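Local coordinates for MMS19 nucleotide excision repair protein homolog (Mus musculus, PDB 6TBL) that probably serves in the cytosolic complex that inserts iron-sulfur clusters into proteins of DNA metabolism and genome integrity, its C-terminal HEAT-repeat part being the piece present, at residues Leu50-Leu55 and Cys72-Leu76; Val91-Ala96 and Ala113-Phe118. The contacts are given in a common frame with arbitrary orientation. Residue numbers count along the deposited sequence, not the author numbering.

Interaction 1: Leu50-Leu55 and Cys72-Leu76; sequences LVTKFL and CMHAL
Two helical segments, Leu50-Leu55 and Cys72-Leu76, run nearly antiparallel, their N-to-C directions 156° apart (signed crossing angle -156°) and their axes 10.3 Å apart at closest approach. Both segments lie on alpha-helices; within them Phe54 N bonds to Leu50 O at 3.0 Å and Leu76 N to Cys72 O at 2.8 Å. Register is set by Phe54 opposite Met73, whose CA atoms lie 6.6 Å apart. Phe54, in the m rotamer, points toward the other helix and is the hub. Cys72 is small enough for its CB to sit over one face of the Phe54 ring, 3.6 Å from the centroid, a CH-pi contact, while its polarisable SG makes an oblique sulfur-aromatic contact at 4.4 Å from the same centroid. These helices are the antiparallel pair of a single HEAT repeat, the third, and the contact fills its interior; Leu29 and Leu36 of helix 22-38 also touch the Phe54 side chain. Met73 leaves its helix sideways, but the long, unbranched mmm side chain folds back into the interface: its SD is 3.5 Å from Phe54 CB and lies at the ring edge, 5.3 Å from the centroid, a Met-aromatic contact. Beyond the sulfur, Met73 CE reaches Leu55 CD2 at 3.8 Å. One turn after Cys72, Leu76 sends CD1 to the ring edge, 3.8 Å from Phe54 CD2, and also 3.8 Å from Val51 CG2. Its other methyl, CD2, meets Leu50 CD1 at 4.1 Å, so the branched leucine fills the space between successive turns of helix 47-57.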
loop_
_atom_site.group_PDB
_atom_site.type_symbol
_atom_site.label_atom_id
_atom_site.label_comp_id
_atom_site.label_asym_id
_atom_site.label_seq_id
_atom_site.Cartn_x
_atom_site.Cartn_y
_atom_site.Cartn_z
ATOM N N LEU A 50 -24.357 7.617 19.928
ATOM C CA LEU A 50 -23.588 8.853 19.819
ATOM C C LEU A 50 -22.709 8.837 18.574
ATOM O O LEU A 50 -22.713 9.791 17.787
ATOM C CB LEU A 50 -22.742 9.067 21.077
ATOM C CG LEU A 50 -23.489 9.481 22.351
ATOM C CD1 LEU A 50 -22.577 9.401 23.571
ATOM C CD2 LEU A 50 -24.093 10.873 22.220
ATOM N N VAL A 51 -21.957 7.753 18.378
ATOM C CA VAL A 51 -21.095 7.637 17.203
ATOM C C VAL A 51 -21.925 7.703 15.927
ATOM O O VAL A 51 -21.583 8.420 14.979
ATOM C CB VAL A 51 -20.266 6.342 17.270
ATOM C CG1 VAL A 51 -19.548 6.103 15.955
ATOM C CG2 VAL A 51 -19.271 6.408 18.412
ATOM N N THR A 52 -23.033 6.962 15.891
ATOM C CA THR A 52 -23.853 6.904 14.686
ATOM C C THR A 52 -24.381 8.282 14.307
ATOM O O THR A 52 -24.187 8.746 13.176
ATOM C CB THR A 52 -25.010 5.925 14.888
ATOM O OG1 THR A 52 -24.507 4.688 15.405
ATOM C CG2 THR A 52 -25.720 5.661 13.571
ATOM N N LYS A 53 -25.041 8.959 15.251
ATOM C CA LYS A 53 -25.713 10.215 14.930
ATOM C C LYS A 53 -24.720 11.342 14.676
ATOM O O LYS A 53 -24.952 12.191 13.808
ATOM C CB LYS A 53 -26.682 10.591 16.048
ATOM C CG LYS A 53 -27.930 9.735 16.074
ATOM C CD LYS A 53 -28.609 9.744 14.714
ATOM C CE LYS A 53 -29.757 8.756 14.658
ATOM N NZ LYS A 53 -30.357 8.705 13.299
ATOM N N PHE A 54 -23.615 11.374 15.425
ATOM C CA PHE A 54 -22.604 12.401 15.189
ATOM C C PHE A 54 -22.044 12.305 13.777
ATOM O O PHE A 54 -21.846 13.326 13.108
ATOM C CB PHE A 54 -21.478 12.289 16.219
ATOM C CG PHE A 54 -21.867 12.722 17.605
ATOM C CD1 PHE A 54 -23.050 13.407 17.832
ATOM C CD2 PHE A 54 -21.039 12.451 18.682
ATOM C CE1 PHE A 54 -23.401 13.803 19.109
ATOM C CE2 PHE A 54 -21.386 12.844 19.961
ATOM C CZ PHE A 54 -22.566 13.523 20.175
ATOM N N LEU A 55 -21.791 11.082 13.301
ATOM C CA LEU A 55 -21.267 10.911 11.950
ATOM C C LEU A 55 -22.275 11.367 10.903
ATOM O O LEU A 55 -21.902 12.006 9.911
ATOM C CB LEU A 55 -20.869 9.454 11.720
ATOM C CG LEU A 55 -19.664 8.947 12.513
ATOM C CD1 LEU A 55 -19.462 7.456 12.293
ATOM C CD2 LEU A 55 -18.411 9.725 12.134
ATOM N N CYS A 72 -18.036 17.152 18.646
ATOM C CA CYS A 72 -18.486 16.084 19.531
ATOM C C CYS A 72 -17.726 14.792 19.261
ATOM O O CYS A 72 -17.430 14.033 20.192
ATOM C CB CYS A 72 -19.988 15.872 19.371
ATOM S SG CYS A 72 -20.996 17.105 20.216
ATOM N N MET A 73 -17.415 14.519 17.990
ATOM C CA MET A 73 -16.583 13.366 17.661
ATOM C C MET A 73 -15.222 13.474 18.329
ATOM O O MET A 73 -14.658 12.470 18.777
ATOM C CB MET A 73 -16.425 13.247 16.147
ATOM C CG MET A 73 -17.681 12.811 15.431
ATOM S SD MET A 73 -18.210 11.180 15.982
ATOM C CE MET A 73 -16.772 10.201 15.566
ATOM N N HIS A 74 -14.677 14.689 18.401
ATOM C CA HIS A 74 -13.451 14.908 19.156
ATOM C C HIS A 74 -13.686 14.693 20.646
ATOM O O HIS A 74 -12.886 14.034 21.319
ATOM C CB HIS A 74 -12.926 16.317 18.887
ATOM C CG HIS A 74 -11.624 16.623 19.557
ATOM N ND1 HIS A 74 -11.541 17.048 20.866
ATOM C CD2 HIS A 74 -10.351 16.578 19.096
ATOM C CE1 HIS A 74 -10.273 17.246 21.183
ATOM N NE2 HIS A 74 -9.531 16.968 20.126
ATOM N N ALA A 75 -14.792 15.228 21.174
ATOM C CA ALA A 75 -15.084 15.097 22.595
ATOM C C ALA A 75 -15.385 13.660 22.995
ATOM O O ALA A 75 -15.239 13.316 24.173
ATOM C CB ALA A 75 -16.256 16.003 22.977
ATOM N N LEU A 76 -15.803 12.817 22.046
ATOM C CA LEU A 76 -16.048 11.413 22.354
ATOM C C LEU A 76 -14.789 10.713 22.850
ATOM O O LEU A 76 -14.878 9.765 23.637
ATOM C CB LEU A 76 -16.594 10.688 21.123
ATOM C CG LEU A 76 -18.108 10.642 20.940
ATOM C CD1 LEU A 76 -18.455 9.866 19.682
ATOM C CD2 LEU A 76 -18.759 10.006 22.152
#

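Interaction 2: Val91-Ala96 and Ala113-Phe118; sequences VIRALA and ARGEWF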
loop_
_atom_site.group_PDB
_atom_site.type_symbol
_atom_site.label_atom_id
_atom_site.label_comp_id
_atom_site.label_asym_id
_atom_site.label_seq_id
_atom_site.Cartn_x
_atom_site.Cartn_y
_atom_site.Cartn_z
ATOM N N VAL A 91 -14.655 4.762 12.604
ATOM C CA VAL A 91 -14.644 6.212 12.777
ATOM C C VAL A 91 -13.551 6.839 11.922
ATOM O O VAL A 91 -13.770 7.859 11.257
ATOM C CB VAL A 91 -14.484 6.574 14.265
ATOM C CG1 VAL A 91 -14.129 8.037 14.417
ATOM C CG2 VAL A 91 -15.762 6.261 15.027
ATOM N N ILE A 92 -12.361 6.232 11.912
ATOM C CA ILE A 92 -11.264 6.760 11.107
ATOM C C ILE A 92 -11.614 6.699 9.625
ATOM O O ILE A 92 -11.294 7.615 8.856
ATOM C CB ILE A 92 -9.961 6.003 11.430
ATOM C CG1 ILE A 92 -9.514 6.318 12.859
ATOM C CG2 ILE A 92 -8.864 6.356 10.436
ATOM C CD1 ILE A 92 -8.148 5.777 13.210
ATOM N N ARG A 93 -12.293 5.631 9.203
ATOM C CA ARG A 93 -12.776 5.566 7.828
ATOM C C ARG A 93 -13.853 6.615 7.575
ATOM O O ARG A 93 -13.834 7.299 6.545
ATOM C CB ARG A 93 -13.301 4.161 7.524
ATOM C CG ARG A 93 -12.303 3.054 7.834
ATOM C CD ARG A 93 -12.955 1.681 7.806
ATOM N NE ARG A 93 -13.396 1.312 6.467
ATOM C CZ ARG A 93 -13.810 0.096 6.127
ATOM N NH1 ARG A 93 -14.193 -0.151 4.881
ATOM N NH2 ARG A 93 -13.836 -0.875 7.030
ATOM N N ALA A 94 -14.792 6.771 8.515
ATOM C CA ALA A 94 -15.875 7.733 8.327
ATOM C C ALA A 94 -15.362 9.168 8.339
ATOM O O ALA A 94 -15.803 9.994 7.534
ATOM C CB ALA A 94 -16.944 7.539 9.402
ATOM N N LEU A 95 -14.432 9.486 9.243
ATOM C CA LEU A 95 -13.918 10.848 9.331
ATOM C C LEU A 95 -13.022 11.221 8.157
ATOM O O LEU A 95 -12.625 12.386 8.053
ATOM C CB LEU A 95 -13.165 11.048 10.650
ATOM C CG LEU A 95 -14.045 11.040 11.904
ATOM C CD1 LEU A 95 -13.231 11.323 13.153
ATOM C CD2 LEU A 95 -15.176 12.042 11.763
ATOM N N ALA A 96 -12.698 10.275 7.275
ATOM C CA ALA A 96 -11.928 10.623 6.086
ATOM C C ALA A 96 -12.736 11.492 5.132
ATOM O O ALA A 96 -12.163 12.319 4.412
ATOM C CB ALA A 96 -11.451 9.354 5.379
ATOM N N ALA A 113 -10.585 15.954 15.056
ATOM C CA ALA A 113 -11.313 14.805 15.585
ATOM C C ALA A 113 -10.649 13.496 15.176
ATOM O O ALA A 113 -10.442 12.606 16.010
ATOM C CB ALA A 113 -12.767 14.841 15.114
ATOM N N ARG A 114 -10.302 13.363 13.894
ATOM C CA ARG A 114 -9.700 12.125 13.413
ATOM C C ARG A 114 -8.335 11.890 14.047
ATOM O O ARG A 114 -7.969 10.743 14.333
ATOM C CB ARG A 114 -9.593 12.160 11.888
ATOM C CG ARG A 114 -9.254 10.832 11.224
ATOM C CD ARG A 114 -9.455 10.963 9.723
ATOM N NE ARG A 114 -9.423 9.687 9.015
ATOM C CZ ARG A 114 -8.444 9.308 8.202
ATOM N NH1 ARG A 114 -7.406 10.106 7.992
ATOM N NH2 ARG A 114 -8.504 8.131 7.596
ATOM N N GLY A 115 -7.573 12.963 14.282
ATOM C CA GLY A 115 -6.258 12.811 14.882
ATOM C C GLY A 115 -6.304 12.228 16.279
ATOM O O GLY A 115 -5.408 11.477 16.673
ATOM N N GLU A 116 -7.346 12.555 17.045
ATOM C CA GLU A 116 -7.484 11.998 18.384
ATOM C C GLU A 116 -7.972 10.557 18.355
ATOM O O GLU A 116 -7.708 9.803 19.299
ATOM C CB GLU A 116 -8.429 12.860 19.220
ATOM C CG GLU A 116 -7.830 14.197 19.600
ATOM C CD GLU A 116 -6.590 14.052 20.461
ATOM O OE1 GLU A 116 -6.596 13.197 21.371
ATOM O OE2 GLU A 116 -5.605 14.783 20.219
ATOM N N TRP A 117 -8.682 10.158 17.298
ATOM C CA TRP A 117 -9.096 8.768 17.171
ATOM C C TRP A 117 -7.959 7.862 16.719
ATOM O O TRP A 117 -8.046 6.644 16.904
ATOM C CB TRP A 117 -10.278 8.653 16.207
ATOM C CG TRP A 117 -11.586 9.008 16.848
ATOM C CD1 TRP A 117 -12.090 10.260 17.044
ATOM C CD2 TRP A 117 -12.553 8.098 17.390
ATOM N NE1 TRP A 117 -13.312 10.188 17.666
ATOM C CE2 TRP A 117 -13.620 8.872 17.888
ATOM C CE3 TRP A 117 -12.624 6.705 17.491
ATOM C CZ2 TRP A 117 -14.742 8.300 18.484
ATOM C CZ3 TRP A 117 -13.739 6.139 18.085
ATOM C CH2 TRP A 117 -14.782 6.936 18.573
ATOM N N PHE A 118 -6.896 8.428 16.141
ATOM C CA PHE A 118 -5.711 7.632 15.836
ATOM C C PHE A 118 -4.941 7.267 17.098
ATOM O O PHE A 118 -4.239 6.250 17.119
ATOM C CB PHE A 118 -4.797 8.386 14.869
ATOM C CG PHE A 118 -5.139 8.185 13.421
ATOM C CD1 PHE A 118 -4.745 7.038 12.757
ATOM C CD2 PHE A 118 -5.839 9.151 12.718
ATOM C CE1 PHE A 118 -5.053 6.854 11.427
ATOM C CE2 PHE A 118 -6.151 8.971 11.384
ATOM C CZ PHE A 118 -5.754 7.824 10.739
#
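Arg114 reaches across to the backbone of the partner segment and donates two hydrogen bonds to one carbonyl: NE to Ile92 O at 2.8 Å and NH2 to Ile92 O at 3.1 Å. The oxygen lies near the guanidinium plane, which lets NE and NH2 both point at it, NE the straighter (158° against 137°), and the extended, all-t chain through chi3 supplies the length. Ala96 is small enough to lie over one guanidinium face, its CB 3.9 Å from Arg114 NH2, and Leu95 CB rests against the aliphatic part at 3.8 Å from Arg114 CD. The remaining nitrogen, NH1, bonds to the backbone of the neighbouring galla-2 chain, so one side chain ties this HEAT repeat to a partner subunit.

Around this polar centre the packing is aromatic against aliphatic. Ile92 CD1 stands over the face of Phe118, 3.7 Å from the ring centroid, while its CG2 approaches Phe118 CZ at 3.5 Å. Val91 CG1 makes a similar CH-pi contact with Trp117, 3.5 Å from the centroid of the five-membered ring. Farther along, Leu95 CD1 settles 3.6 Å from Arg114 CA and 4.1 Å from Ala113 CB, where the small alanine leaves room for the leucine methyl.

With Arg114 held by neutral backbone groups and no acid facing it in 91-96, the pair depends on directional hydrogen bonding and apolar fit.

Overall arrangement
Interactions 1 and 2 belong to consecutive repeats, HEAT 3 and HEAT 4, and follow each other in series along the chain, with helix 63-76 leading into helix 81-94. Their centres are about 11 Å apart and the two contacts touch directly. Met73 O and Trp117 NE1, 2.9 Å apart, form a probable hydrogen bond, and Met73 CE packs on Val91 CG1 at 3.6 Å, so Met73 serves both layers; Leu55 CD2 meets Ala94 CB at 3.8 Å. Interaction 1 lies near the centre of the chain, whereas interaction 2 also borders the galla-2 chain. The side chains of Leu76 and Trp117 are each about 9 Å from the bound potassium ion at Thr77 and Thr81.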